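Local atomic coordinates of shikimate dehydrogenase (NADP(+)) (Peptoclostridium difficile, PDB entry 5DZS), a protein that probably catalyses the reversible NADPH-linked reduction of 3-dehydroshikimate to shikimate on the route to chorismate and the aromatic amino acids. Residues G5-K10 with V62-R67; V85-L90 with Q244-D249; Q117-V122 with G175-N180; F203-D208 with G226-D231. All coordinates share one frame; numbering follows the deposited sequence. Where two conformers were deposited one is given.

Contact 1. Residues G5-K10 with V62-R67; sequences GLVGEK and VPYKER. With SO4 (sulfate ion), chain D.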
loop_
_atom_site.group_PDB
_atom_site.type_symbol
_atom_site.label_atom_id
_atom_site.label_comp_id
_atom_site.label_asym_id
_atom_site.label_seq_id
_atom_site.Cartn_x
_atom_site.Cartn_y
_atom_site.Cartn_z
ATOM N N GLY B 5 -14.282 7.212 -9.073
ATOM C CA GLY B 5 -15.684 7.229 -8.737
ATOM C C GLY B 5 -16.140 6.055 -7.933
ATOM O O GLY B 5 -15.329 5.205 -7.527
ATOM N N LEU B 6 -17.444 6.014 -7.723
ATOM C CA LEU B 6 -18.104 5.003 -6.917
ATOM C C LEU B 6 -19.058 4.198 -7.778
ATOM O O LEU B 6 -19.966 4.762 -8.397
ATOM C CB LEU B 6 -18.885 5.667 -5.778
ATOM C CG LEU B 6 -19.754 4.751 -4.908
ATOM C CD1 LEU B 6 -18.933 3.702 -4.190
ATOM C CD2 LEU B 6 -20.591 5.568 -3.941
ATOM N N VAL B 7 -18.854 2.874 -7.799
ATOM C CA VAL B 7 -19.688 1.970 -8.571
ATOM C C VAL B 7 -20.713 1.271 -7.677
ATOM O O VAL B 7 -20.348 0.645 -6.674
ATOM C CB VAL B 7 -18.827 0.917 -9.276
ATOM C CG1 VAL B 7 -19.693 -0.154 -9.950
ATOM C CG2 VAL B 7 -17.896 1.585 -10.296
ATOM N N GLY B 8 -21.984 1.372 -8.044
ATOM C CA GLY B 8 -23.063 0.725 -7.294
ATOM C C GLY B 8 -24.316 0.795 -8.121
ATOM O O GLY B 8 -24.319 1.398 -9.183
ATOM N N GLU B 9 -25.400 0.211 -7.638
ATOM C CA GLU B 9 -26.635 0.178 -8.436
ATOM C C GLU B 9 -27.448 1.474 -8.318
ATOM O O GLU B 9 -27.900 2.036 -9.335
ATOM C CB GLU B 9 -27.452 -1.041 -8.031
ATOM C CG GLU B 9 -28.693 -1.289 -8.860
ATOM C CD GLU B 9 -29.474 -2.491 -8.351
ATOM O OE1 GLU B 9 -29.283 -2.888 -7.174
ATOM O OE2 GLU B 9 -30.283 -3.038 -9.131
ATOM N N LYS B 10 -27.593 1.956 -7.084
ATOM C CA LYS B 10 -28.348 3.181 -6.777
ATOM C C LYS B 10 -27.521 3.986 -5.792
ATOM O O LYS B 10 -27.260 3.511 -4.680
ATOM C CB LYS B 10 -29.693 2.825 -6.132
ATOM C CG LYS B 10 -30.567 1.860 -6.927
ATOM C CD LYS B 10 -31.026 2.456 -8.250
ATOM C CE LYS B 10 -32.001 1.519 -8.960
ATOM N NZ LYS B 10 -32.558 2.120 -10.206
ATOM N N VAL B 62 -22.549 -1.816 -2.617
ATOM C CA VAL B 62 -23.604 -2.793 -2.853
ATOM C C VAL B 62 -24.265 -2.579 -4.215
ATOM O O VAL B 62 -24.488 -1.438 -4.633
ATOM C CB VAL B 62 -24.631 -2.752 -1.704
ATOM C CG1 VAL B 62 -23.970 -3.189 -0.418
ATOM C CG2 VAL B 62 -25.245 -1.381 -1.564
ATOM N N PRO B 63 -24.619 -3.656 -4.928
ATOM C CA PRO B 63 -24.485 -5.053 -4.516
ATOM C C PRO B 63 -23.382 -5.793 -5.261
ATOM O O PRO B 63 -23.481 -6.987 -5.524
ATOM C CB PRO B 63 -25.839 -5.618 -4.957
ATOM C CG PRO B 63 -26.095 -4.924 -6.225
ATOM C CD PRO B 63 -25.520 -3.522 -6.085
ATOM N N TYR B 64 -22.283 -5.083 -5.507
ATOM C CA TYR B 64 -21.250 -5.602 -6.405
ATOM C C TYR B 64 -19.921 -5.960 -5.771
ATOM O O TYR B 64 -19.010 -6.335 -6.501
ATOM C CB TYR B 64 -20.973 -4.566 -7.528
ATOM C CG TYR B 64 -22.187 -4.188 -8.365
ATOM C CD1 TYR B 64 -23.019 -5.168 -8.870
ATOM C CD2 TYR B 64 -22.484 -2.871 -8.670
ATOM C CE1 TYR B 64 -24.117 -4.839 -9.639
ATOM C CE2 TYR B 64 -23.581 -2.527 -9.439
ATOM C CZ TYR B 64 -24.396 -3.521 -9.910
ATOM O OH TYR B 64 -25.500 -3.238 -10.668
ATOM N N LYS B 65 -19.804 -5.888 -4.456
ATOM C CA LYS B 65 -18.484 -6.113 -3.854
ATOM C C LYS B 65 -17.926 -7.521 -4.091
ATOM O O LYS B 65 -16.722 -7.704 -4.141
ATOM C CB LYS B 65 -18.473 -5.772 -2.379
ATOM C CG LYS B 65 -18.830 -4.334 -2.064
ATOM C CD LYS B 65 -18.748 -4.180 -0.538
ATOM C CE LYS B 65 -19.107 -2.828 -0.007
ATOM N NZ LYS B 65 -19.026 -2.967 1.486
ATOM N N GLU B 66 -18.799 -8.509 -4.185
ATOM C CA GLU B 66 -18.364 -9.885 -4.474
ATOM C C GLU B 66 -18.320 -10.174 -5.973
ATOM O O GLU B 66 -17.337 -10.760 -6.479
ATOM C CB GLU B 66 -19.276 -10.901 -3.741
ATOM C CG GLU B 66 -19.252 -10.706 -2.233
ATOM C CD GLU B 66 -20.172 -11.611 -1.413
ATOM O OE1 GLU B 66 -20.399 -12.785 -1.769
ATOM O OE2 GLU B 66 -20.649 -11.133 -0.362
ATOM N N ARG B 67 -19.374 -9.766 -6.686
ATOM C CA ARG B 67 -19.506 -10.058 -8.123
ATOM C C ARG B 67 -18.448 -9.406 -8.992
ATOM O O ARG B 67 -18.179 -9.894 -10.088
ATOM C CB ARG B 67 -20.909 -9.734 -8.677
ATOM C CG ARG B 67 -22.031 -10.541 -8.032
ATOM C CD ARG B 67 -23.143 -10.993 -8.998
ATOM N NE ARG B 67 -23.966 -9.955 -9.635
ATOM C CZ ARG B 67 -23.830 -9.545 -10.900
ATOM N NH1 ARG B 67 -24.648 -8.615 -11.398
ATOM N NH2 ARG B 67 -22.892 -10.071 -11.680
HETATM S S SO4 D . -22.337 -6.919 -1.399
HETATM O O1 SO4 D . -22.475 -6.238 -0.101
HETATM O O2 SO4 D . -23.628 -7.628 -1.706
HETATM O O3 SO4 D . -22.035 -5.981 -2.503
HETATM O O4 SO4 D . -21.260 -7.923 -1.292
HETATM O O HOH W 1 -25.916 0.701 -4.637
#
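Tyr-64 lays its ring obliquely along the backbone at the end of strand 2-8. Tyr-64 CE2 comes to 3.6 Å from Gly-8 C, and CD2 meets Val-7 CG1, the Val-7 and Tyr-64 side chains crossing at about a right angle. Pro-63 CD lies over the centre of one face of the same ring and also packs against Glu-9 CB at 3.7 Å. The extended Glu-9 chain, with CG anti to its backbone N (chi1 -174°), passes the proline ring and ends in a salt bridge to Lys-40. Tyr-64 OH is held by the carbonyl of Ile-38, which fixes the far end of the ring. Water 1 joins the two backbones, giving a hydrogen bond of 2.6 Å to Val-62 O and accepting one from Lys-10 N. The cis peptide bond before Pro-63 lies in the loop that leads to Lys-65, the probable proton acceptor, whose NZ forms a salt bridge with Asp-101. In this loop a sulfate, probably from the crystallisation liquor, takes a hydrogen bond of 3.0 Å from Lys-65 N to O3 and another from Gly-128 N. The contact lies where strand 2-8, flanked by strands 31-37 and 57-60, meets the loop that follows strand 57-60.

Contact 2. Residues V85-L90 with Q244-D249; sequences VNTILL and QEIWQD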
loop_
_atom_site.group_PDB
_atom_site.type_symbol
_atom_site.label_atom_id
_atom_site.label_comp_id
_atom_site.label_asym_id
_atom_site.label_seq_id
_atom_site.Cartn_x
_atom_site.Cartn_y
_atom_site.Cartn_z
ATOM N N VAL B 85 -14.362 -6.989 -2.560
ATOM C CA VAL B 85 -13.542 -5.861 -2.947
ATOM C C VAL B 85 -14.342 -4.574 -2.910
ATOM O O VAL B 85 -15.458 -4.541 -3.430
ATOM C CB VAL B 85 -12.974 -6.097 -4.360
ATOM C CG1 VAL B 85 -12.478 -4.814 -5.036
ATOM C CG2 VAL B 85 -11.868 -7.129 -4.270
ATOM N N ASN B 86 -13.804 -3.508 -2.302
ATOM C CA ASN B 86 -14.450 -2.192 -2.354
ATOM C C ASN B 86 -13.591 -1.099 -2.959
ATOM O O ASN B 86 -14.052 0.037 -3.038
ATOM C CB ASN B 86 -14.948 -1.766 -0.984
ATOM C CG ASN B 86 -13.845 -1.340 -0.062
ATOM O OD1 ASN B 86 -12.655 -1.489 -0.340
ATOM N ND2 ASN B 86 -14.245 -0.774 1.063
ATOM N N THR B 87 -12.382 -1.436 -3.410
ATOM C CA THR B 87 -11.443 -0.444 -3.957
ATOM C C THR B 87 -10.705 -1.106 -5.110
ATOM O O THR B 87 -10.121 -2.175 -4.923
ATOM C CB THR B 87 -10.466 0.040 -2.868
ATOM O OG1 THR B 87 -11.202 0.648 -1.787
ATOM C CG2 THR B 87 -9.456 1.040 -3.408
ATOM N N ILE B 88 -10.733 -0.480 -6.276
ATOM C CA ILE B 88 -10.047 -0.989 -7.463
ATOM C C ILE B 88 -9.051 0.070 -7.958
ATOM O O ILE B 88 -9.394 1.277 -7.992
ATOM C CB ILE B 88 -11.046 -1.319 -8.590
ATOM C CG1 ILE B 88 -11.947 -2.494 -8.167
ATOM C CG2 ILE B 88 -10.353 -1.635 -9.923
ATOM C CD1 ILE B 88 -13.119 -2.780 -9.083
ATOM N N LEU B 89 -7.872 -0.369 -8.362
ATOM C CA LEU B 89 -6.817 0.490 -8.909
ATOM C C LEU B 89 -6.465 -0.023 -10.305
ATOM O O LEU B 89 -6.242 -1.224 -10.497
ATOM C CB LEU B 89 -5.577 0.419 -8.034
ATOM C CG LEU B 89 -4.301 1.081 -8.572
ATOM C CD1 LEU B 89 -4.415 2.569 -8.861
ATOM C CD2 LEU B 89 -3.172 0.829 -7.584
ATOM N N LEU B 90 -6.391 0.884 -11.275
ATOM C CA LEU B 90 -5.924 0.608 -12.640
ATOM C C LEU B 90 -4.459 1.009 -12.771
ATOM O O LEU B 90 -4.099 2.157 -12.537
ATOM C CB LEU B 90 -6.740 1.429 -13.659
ATOM C CG LEU B 90 -6.254 1.399 -15.111
ATOM C CD1 LEU B 90 -6.498 0.038 -15.742
ATOM C CD2 LEU B 90 -6.975 2.515 -15.902
ATOM N N GLN B 244 -7.506 6.529 -1.142
ATOM C CA GLN B 244 -6.618 7.517 -1.720
ATOM C C GLN B 244 -5.138 7.141 -1.553
ATOM O O GLN B 244 -4.323 7.354 -2.463
ATOM C CB GLN B 244 -6.929 8.880 -1.133
ATOM C CG GLN B 244 -8.250 9.438 -1.622
ATOM C CD GLN B 244 -8.230 9.745 -3.106
ATOM O OE1 GLN B 244 -7.177 9.850 -3.713
ATOM N NE2 GLN B 244 -9.414 9.892 -3.698
ATOM N N GLU B 245 -4.800 6.555 -0.407
ATOM C CA GLU B 245 -3.424 6.130 -0.159
ATOM C C GLU B 245 -3.041 5.048 -1.185
ATOM O O GLU B 245 -1.961 5.046 -1.742
ATOM C CB GLU B 245 -3.245 5.569 1.257
ATOM C CG GLU B 245 -3.291 6.632 2.346
ATOM C CD GLU B 245 -3.003 6.066 3.715
ATOM O OE1 GLU B 245 -2.394 6.790 4.538
ATOM O OE2 GLU B 245 -3.328 4.906 3.990
ATOM N N ILE B 246 -3.954 4.118 -1.411
ATOM C CA ILE B 246 -3.730 3.046 -2.376
ATOM C C ILE B 246 -3.594 3.575 -3.808
ATOM O O ILE B 246 -2.664 3.215 -4.538
ATOM C CB ILE B 246 -4.883 2.026 -2.314
ATOM C CG1 ILE B 246 -4.802 1.252 -0.986
ATOM C CG2 ILE B 246 -4.804 1.064 -3.508
ATOM C CD1 ILE B 246 -6.044 0.470 -0.661
ATOM N N TRP B 247 -4.498 4.472 -4.180
ATOM C CA TRP B 247 -4.526 5.018 -5.535
ATOM C C TRP B 247 -3.287 5.823 -5.854
ATOM O O TRP B 247 -2.779 5.748 -6.999
ATOM C CB TRP B 247 -5.789 5.839 -5.768
ATOM C CG TRP B 247 -7.071 5.028 -5.808
ATOM C CD1 TRP B 247 -7.207 3.744 -6.244
ATOM C CD2 TRP B 247 -8.375 5.459 -5.425
ATOM N NE1 TRP B 247 -8.495 3.338 -6.122
ATOM C CE2 TRP B 247 -9.254 4.383 -5.646
ATOM C CE3 TRP B 247 -8.893 6.651 -4.912
ATOM C CZ2 TRP B 247 -10.611 4.464 -5.374
ATOM C CZ3 TRP B 247 -10.248 6.726 -4.658
ATOM C CH2 TRP B 247 -11.086 5.652 -4.859
ATOM N N GLN B 248 -2.767 6.565 -4.879
ATOM C CA GLN B 248 -1.557 7.399 -5.115
ATOM C C GLN B 248 -0.255 6.660 -4.751
ATOM O O GLN B 248 0.859 7.070 -5.147
ATOM C CB GLN B 248 -1.627 8.684 -4.284
ATOM C CG GLN B 248 -2.935 9.463 -4.313
ATOM C CD GLN B 248 -3.237 10.136 -5.637
ATOM O OE1 GLN B 248 -2.344 10.645 -6.312
ATOM N NE2 GLN B 248 -4.515 10.186 -5.987
ATOM N N ASP B 249 -0.397 5.572 -4.005
ATOM C CA ASP B 249 0.737 4.795 -3.476
ATOM C C ASP B 249 1.569 5.673 -2.529
ATOM O O ASP B 249 2.812 5.666 -2.570
ATOM C CB ASP B 249 1.619 4.131 -4.552
ATOM C CG ASP B 249 2.519 3.029 -3.975
ATOM O OD1 ASP B 249 2.027 2.208 -3.170
ATOM O OD2 ASP B 249 3.716 2.966 -4.343
#
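The C-terminal end of helix 233-248 packs on strand 87-91 of the mixed sheet, the helix and strand segments running nearly parallel, 15° apart, with their axes 8.8 Å from each other. Trp-247 carries the contact. With CG anti to its own carbonyl carbon (chi1 -69°), its indole reaches the strand backbone, and NE1 donates a bent hydrogen bond of 2.9 Å to Ile-88 O, the N-H...O angle being 140°. The donor stands above the carbonyl plane of Ile-88. Two strand side chains meet the indole obliquely: Thr-87 CG2 lies 3.7 Å from Trp-247 NE1, and Leu-89 CD1 lies 4.0 Å from Trp-247 CD1, the leucine and tryptophan sliding past each other in opposite directions. Leu-89 CD2 turns to Ile-246, 3.9 Å from its carbonyl O. Thr-87 OG1 gives a hydrogen bond of 3.0 Å to Asn-86 OD1 and is also bonded to Ser-243 OG of the helix. This links Asn-86, a probable shikimate ligand, to the helix through Thr-87. Phe-4 meets the Trp-247 ring, and Pro-77 of the second subunit packs on Leu-89. Asn-86 and Thr-87 form a classic beta bulge opposite Tyr-98, while the helix ends in a Schellman motif with Asp-249 at C-prime.

Contact 3. Residues Q117-V122 with G175-N180; sequences QGKVAV and GDIILN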
loop_
_atom_site.group_PDB
_atom_site.type_symbol
_atom_site.label_atom_id
_atom_site.label_comp_id
_atom_site.label_asym_id
_atom_site.label_seq_id
_atom_site.Cartn_x
_atom_site.Cartn_y
_atom_site.Cartn_z
ATOM N N GLN B 117 -13.047 -7.482 22.733
ATOM C CA GLN B 117 -12.424 -8.598 23.454
ATOM C C GLN B 117 -13.382 -9.257 24.442
ATOM O O GLN B 117 -13.929 -8.594 25.317
ATOM C CB GLN B 117 -11.189 -8.090 24.214
ATOM C CG GLN B 117 -10.528 -9.102 25.142
ATOM C CD GLN B 117 -10.005 -10.326 24.415
ATOM O OE1 GLN B 117 -9.632 -10.254 23.247
ATOM N NE2 GLN B 117 -9.952 -11.455 25.115
ATOM N N GLY B 118 -13.579 -10.565 24.288
ATOM C CA GLY B 118 -14.441 -11.342 25.177
ATOM C C GLY B 118 -15.917 -10.975 25.188
ATOM O O GLY B 118 -16.648 -11.377 26.095
ATOM N N LYS B 119 -16.373 -10.236 24.177
ATOM C CA LYS B 119 -17.775 -9.823 24.133
ATOM C C LYS B 119 -18.640 -10.704 23.234
ATOM O O LYS B 119 -18.155 -11.634 22.594
ATOM C CB LYS B 119 -17.873 -8.360 23.730
ATOM C CG LYS B 119 -17.277 -7.451 24.786
ATOM C CD LYS B 119 -17.515 -5.992 24.479
ATOM C CE LYS B 119 -16.925 -5.126 25.582
ATOM N NZ LYS B 119 -16.999 -3.678 25.248
ATOM N N VAL B 120 -19.938 -10.424 23.243
ATOM C CA VAL B 120 -20.905 -11.144 22.424
ATOM C C VAL B 120 -21.436 -10.129 21.428
ATOM O O VAL B 120 -21.859 -9.038 21.816
ATOM C CB VAL B 120 -22.079 -11.705 23.262
ATOM C CG1 VAL B 120 -23.091 -12.418 22.367
ATOM C CG2 VAL B 120 -21.569 -12.645 24.346
ATOM N N ALA B 121 -21.395 -10.473 20.143
ATOM C CA ALA B 121 -21.868 -9.564 19.101
ATOM C C ALA B 121 -22.718 -10.271 18.073
ATOM O O ALA B 121 -22.583 -11.481 17.832
ATOM C CB ALA B 121 -20.693 -8.879 18.416
ATOM N N VAL B 122 -23.601 -9.488 17.469
ATOM C CA VAL B 122 -24.457 -9.947 16.409
ATOM C C VAL B 122 -24.260 -9.014 15.228
ATOM O O VAL B 122 -24.281 -7.791 15.388
ATOM C CB VAL B 122 -25.940 -9.915 16.806
ATOM C CG1 VAL B 122 -26.837 -10.190 15.598
ATOM C CG2 VAL B 122 -26.199 -10.915 17.913
ATOM N N GLY B 175 -26.763 -9.791 24.004
ATOM C CA GLY B 175 -25.329 -9.583 23.837
ATOM C C GLY B 175 -24.876 -8.162 24.088
ATOM O O GLY B 175 -25.653 -7.311 24.514
ATOM N N ASP B 176 -23.600 -7.917 23.817
ATOM C CA ASP B 176 -22.998 -6.600 24.001
ATOM C C ASP B 176 -23.215 -5.677 22.811
ATOM O O ASP B 176 -23.682 -4.551 22.962
ATOM C CB ASP B 176 -21.488 -6.753 24.210
ATOM C CG ASP B 176 -21.154 -7.503 25.477
ATOM O OD1 ASP B 176 -21.323 -6.911 26.561
ATOM O OD2 ASP B 176 -20.701 -8.666 25.393
ATOM N N ILE B 177 -22.867 -6.169 21.624
ATOM C CA ILE B 177 -22.892 -5.369 20.406
ATOM C C ILE B 177 -23.793 -5.907 19.306
ATOM O O ILE B 177 -23.817 -7.111 19.040
ATOM C CB ILE B 177 -21.466 -5.313 19.803
ATOM C CG1 ILE B 177 -20.503 -4.605 20.761
ATOM C CG2 ILE B 177 -21.468 -4.629 18.441
ATOM C CD1 ILE B 177 -19.041 -4.850 20.442
ATOM N N ILE B 178 -24.552 -5.009 18.691
ATOM C CA ILE B 178 -25.329 -5.353 17.506
ATOM C C ILE B 178 -24.896 -4.373 16.412
ATOM O O ILE B 178 -24.965 -3.141 16.574
ATOM C CB ILE B 178 -26.854 -5.399 17.750
ATOM C CG1 ILE B 178 -27.577 -5.938 16.504
ATOM C CG2 ILE B 178 -27.402 -4.047 18.188
ATOM C CD1 ILE B 178 -29.035 -6.276 16.752
ATOM N N LEU B 179 -24.451 -4.942 15.302
ATOM C CA LEU B 179 -23.923 -4.169 14.184
ATOM C C LEU B 179 -24.787 -4.369 12.937
ATOM O O LEU B 179 -25.045 -5.516 12.509
ATOM C CB LEU B 179 -22.474 -4.565 13.950
ATOM C CG LEU B 179 -21.707 -3.811 12.840
ATOM C CD1 LEU B 179 -20.224 -3.729 13.150
ATOM C CD2 LEU B 179 -21.937 -4.427 11.471
ATOM N N ASN B 180 -25.258 -3.257 12.383
ATOM C CA ASN B 180 -26.063 -3.300 11.173
ATOM C C ASN B 180 -25.222 -3.236 9.902
ATOM O O ASN B 180 -24.657 -2.181 9.577
ATOM C CB ASN B 180 -27.050 -2.139 11.124
ATOM C CG ASN B 180 -27.864 -2.145 9.845
ATOM O OD1 ASN B 180 -28.290 -3.202 9.380
ATOM N ND2 ASN B 180 -28.063 -0.971 9.258
#
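Asp-176 folds its side chain back onto the start of the neighbouring strand. Asp-176 CB lies 3.3 Å from Val-120 O and close to Lys-119 CB. CG, anti to its own carbonyl carbon (chi1 -64°), carries the carboxylate across the lysine chain, the two crossing at about a right angle. At the tip Asp-176 OD2 uses its anti lone pair to accept a hydrogen bond of 2.9 Å from Val-120 N, with an N-H...O angle of 162°; the same oxygen is 3.3 Å from Lys-119 CB. Lys-119 NZ stays 5.6 Å from Asp-176 OD1, so the lysine meets the aspartate through its methylenes and any attraction of charge acts at a distance. Val-120 O in turn accepts from two successive amides, in its carbonyl plane from Ile-177 N and from above that plane from Asp-176 N. Asp-176 thus grips both the amide and the carbonyl of Val-120. Beyond Asp-176 regular parallel pairing takes over: Val-122 N bonds to Ile-177 O, and Leu-179 N to Val-122 O at 2.9 Å, nearly along the C=O axis. Ala-121 CB and Ile-177 CB touch at 3.9 Å on one face, while Val-122 and Ile-178 lie together on the other. Strands 120-124 and 177-180 are central in the six-stranded parallel sheet, with strand 144-149 beside the first and strand 205-208 beside the second; Phe-203 packs on Val-122 and Ile-178.

Contact 4. Residues F203-D208 with G226-D231; sequences FDILID and GKKTCD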
loop_
_atom_site.group_PDB
_atom_site.type_symbol
_atom_site.label_atom_id
_atom_site.label_comp_id
_atom_site.label_asym_id
_atom_site.label_seq_id
_atom_site.Cartn_x
_atom_site.Cartn_y
_atom_site.Cartn_z
ATOM N N PHE B 203 -29.271 -5.422 23.698
ATOM C CA PHE B 203 -27.862 -5.107 23.438
ATOM C C PHE B 203 -27.480 -3.795 24.101
ATOM O O PHE B 203 -28.348 -2.976 24.395
ATOM C CB PHE B 203 -27.580 -5.108 21.920
ATOM C CG PHE B 203 -27.729 -6.469 21.314
ATOM C CD1 PHE B 203 -28.982 -6.943 20.953
ATOM C CD2 PHE B 203 -26.636 -7.313 21.186
ATOM C CE1 PHE B 203 -29.137 -8.225 20.447
ATOM C CE2 PHE B 203 -26.781 -8.588 20.673
ATOM C CZ PHE B 203 -28.034 -9.047 20.305
ATOM N N ASP B 204 -26.187 -3.631 24.368
ATOM C CA ASP B 204 -25.649 -2.426 25.013
ATOM C C ASP B 204 -25.103 -1.391 24.031
ATOM O O ASP B 204 -25.160 -0.188 24.299
ATOM C CB ASP B 204 -24.502 -2.802 25.960
ATOM C CG ASP B 204 -24.957 -3.614 27.151
ATOM O OD1 ASP B 204 -26.123 -3.473 27.585
ATOM O OD2 ASP B 204 -24.128 -4.383 27.677
ATOM N N ILE B 205 -24.575 -1.865 22.902
ATOM C CA ILE B 205 -23.934 -0.990 21.912
ATOM C C ILE B 205 -24.488 -1.266 20.520
ATOM O O ILE B 205 -24.596 -2.426 20.117
ATOM C CB ILE B 205 -22.412 -1.244 21.885
ATOM C CG1 ILE B 205 -21.819 -1.066 23.296
ATOM C CG2 ILE B 205 -21.726 -0.335 20.870
ATOM C CD1 ILE B 205 -20.377 -1.513 23.421
ATOM N N LEU B 206 -24.894 -0.208 19.823
ATOM C CA LEU B 206 -25.368 -0.325 18.454
ATOM C C LEU B 206 -24.378 0.326 17.512
ATOM O O LEU B 206 -23.982 1.471 17.718
ATOM C CB LEU B 206 -26.719 0.357 18.234
ATOM C CG LEU B 206 -27.988 -0.329 18.718
ATOM C CD1 LEU B 206 -28.051 -0.309 20.233
ATOM C CD2 LEU B 206 -29.193 0.380 18.113
ATOM N N ILE B 207 -23.987 -0.397 16.471
ATOM C CA ILE B 207 -23.107 0.157 15.454
ATOM C C ILE B 207 -23.835 0.079 14.125
ATOM O O ILE B 207 -24.262 -0.992 13.705
ATOM C CB ILE B 207 -21.768 -0.600 15.370
ATOM C CG1 ILE B 207 -21.045 -0.502 16.723
ATOM C CG2 ILE B 207 -20.909 -0.039 14.239
ATOM C CD1 ILE B 207 -19.805 -1.357 16.821
ATOM N N ASP B 208 -23.996 1.220 13.468
ATOM C CA ASP B 208 -24.662 1.231 12.168
ATOM C C ASP B 208 -23.662 1.673 11.111
ATOM O O ASP B 208 -23.114 2.752 11.210
ATOM C CB ASP B 208 -25.877 2.173 12.203
ATOM C CG ASP B 208 -26.841 1.939 11.039
ATOM O OD1 ASP B 208 -26.496 1.176 10.101
ATOM O OD2 ASP B 208 -27.955 2.502 11.081
ATOM N N GLY B 226 -30.946 5.111 25.805
ATOM C CA GLY B 226 -29.673 5.461 26.422
ATOM C C GLY B 226 -28.551 4.496 26.070
ATOM O O GLY B 226 -27.541 4.431 26.774
ATOM N N LYS B 227 -28.718 3.744 24.983
ATOM C CA LYS B 227 -27.687 2.796 24.567
ATOM C C LYS B 227 -26.568 3.555 23.893
ATOM O O LYS B 227 -26.755 4.697 23.475
ATOM C CB LYS B 227 -28.260 1.742 23.607
ATOM C CG LYS B 227 -29.389 0.898 24.193
ATOM C CD LYS B 227 -28.932 0.093 25.406
ATOM C CE LYS B 227 -30.078 -0.642 26.095
ATOM N NZ LYS B 227 -30.717 -1.684 25.247
ATOM N N LYS B 228 -25.394 2.934 23.818
ATOM C CA LYS B 228 -24.250 3.533 23.131
ATOM C C LYS B 228 -24.470 3.329 21.633
ATOM O O LYS B 228 -24.767 2.221 21.200
ATOM C CB LYS B 228 -22.938 2.894 23.600
ATOM C CG LYS B 228 -21.684 3.478 22.969
ATOM C CD LYS B 228 -20.430 2.928 23.634
ATOM C CE LYS B 228 -19.160 3.300 22.878
ATOM N NZ LYS B 228 -19.005 4.764 22.652
ATOM N N THR B 229 -24.375 4.406 20.858
ATOM C CA THR B 229 -24.565 4.338 19.403
ATOM C C THR B 229 -23.394 4.925 18.634
ATOM O O THR B 229 -22.690 5.799 19.122
ATOM C CB THR B 229 -25.817 5.109 18.953
ATOM O OG1 THR B 229 -25.700 6.490 19.335
ATOM C CG2 THR B 229 -27.064 4.503 19.547
ATOM N N CYS B 230 -23.213 4.447 17.403
ATOM C CA CYS B 230 -22.145 4.914 16.539
ATOM C C CYS B 230 -22.627 4.778 15.102
ATOM O O CYS B 230 -23.085 3.692 14.724
ATOM C CB CYS B 230 -20.908 4.055 16.775
ATOM S SG CYS B 230 -19.464 4.529 15.818
ATOM N N ASP B 231 -22.551 5.860 14.315
ATOM C CA ASP B 231 -22.961 5.810 12.899
ATOM C C ASP B 231 -21.768 5.518 12.000
ATOM O O ASP B 231 -20.653 5.312 12.479
ATOM C CB ASP B 231 -23.780 7.041 12.445
ATOM C CG ASP B 231 -22.968 8.331 12.333
ATOM O OD1 ASP B 231 -21.743 8.294 12.103
ATOM O OD2 ASP B 231 -23.597 9.407 12.433
#
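Lys-227 and Leu-206 cross obliquely, Leu-206 CD1 resting 4.0 Å from Lys-227 CB. From there the chain bends at chi2 (-62°), passes Phe-203 O with Lys-227 CD at 3.3 Å, and bends again at chi4 to bring NZ to that carbonyl. The resulting hydrogen bond, 2.8 Å from Lys-227 NZ to Phe-203 O, runs nearly along the C=O axis, and Gln-201 O takes a second one from the same ammonium group. Ile-205 and Lys-228 instead lie side by side and point the same way, with Ile-205 CG1 4.1 Å from Lys-228 CB; the lysine then carries its tip away from the strand. These two residues share a face of the sheet with Ile-207 and Cys-230, whereas Leu-206 and Thr-229 occupy the other. The strands are the two ends of a beta-alpha-beta unit built with helix 217-224 in the nucleotide-binding domain, strand 228-230 being outermost in the parallel sheet within this chain and strand 205-208 next to it. Leu-206 N bonds almost straight to Lys-228 O at 2.8 Å, whereas the return bond from Cys-230 N to Leu-206 O is weak and bent. Asp-208 N closes the pairing on Cys-230 O at 2.9 Å. The Asp-208 side chain leads away from strand 228-230, its carboxylate held by Asn-180, Ile-210 N and Thr-216. Asp-231 OD1 caps Leu-233 N, close to Tyr-211 and Gly-232, predicted to bind shikimate and NADP(+) respectively.

In the fold
Contacts 1 and 2 belong to the mixed sheet of the substrate-binding domain, contacts 3 and 4 to the parallel sheet of the nucleotide-binding domain, on opposite sides of the chain's centre. Centres of contacts 1 and 2 are 15 Å apart, those of contacts 3 and 4 only 10 Å, because strands 177-180 and 205-208 are neighbours. Between the two pairs centres lie 27 to 31 Å apart. Contact 1 closes before contact 2 opens, and contacts 3 and 4 follow in series inside the loop closed by contact 2. Helix 233-248 follows strand 228-230 and brings the chain back to the first domain. Predicted shikimate residues come from both sides, Asn-86 and Tyr-211 among them, so the substrate probably binds between.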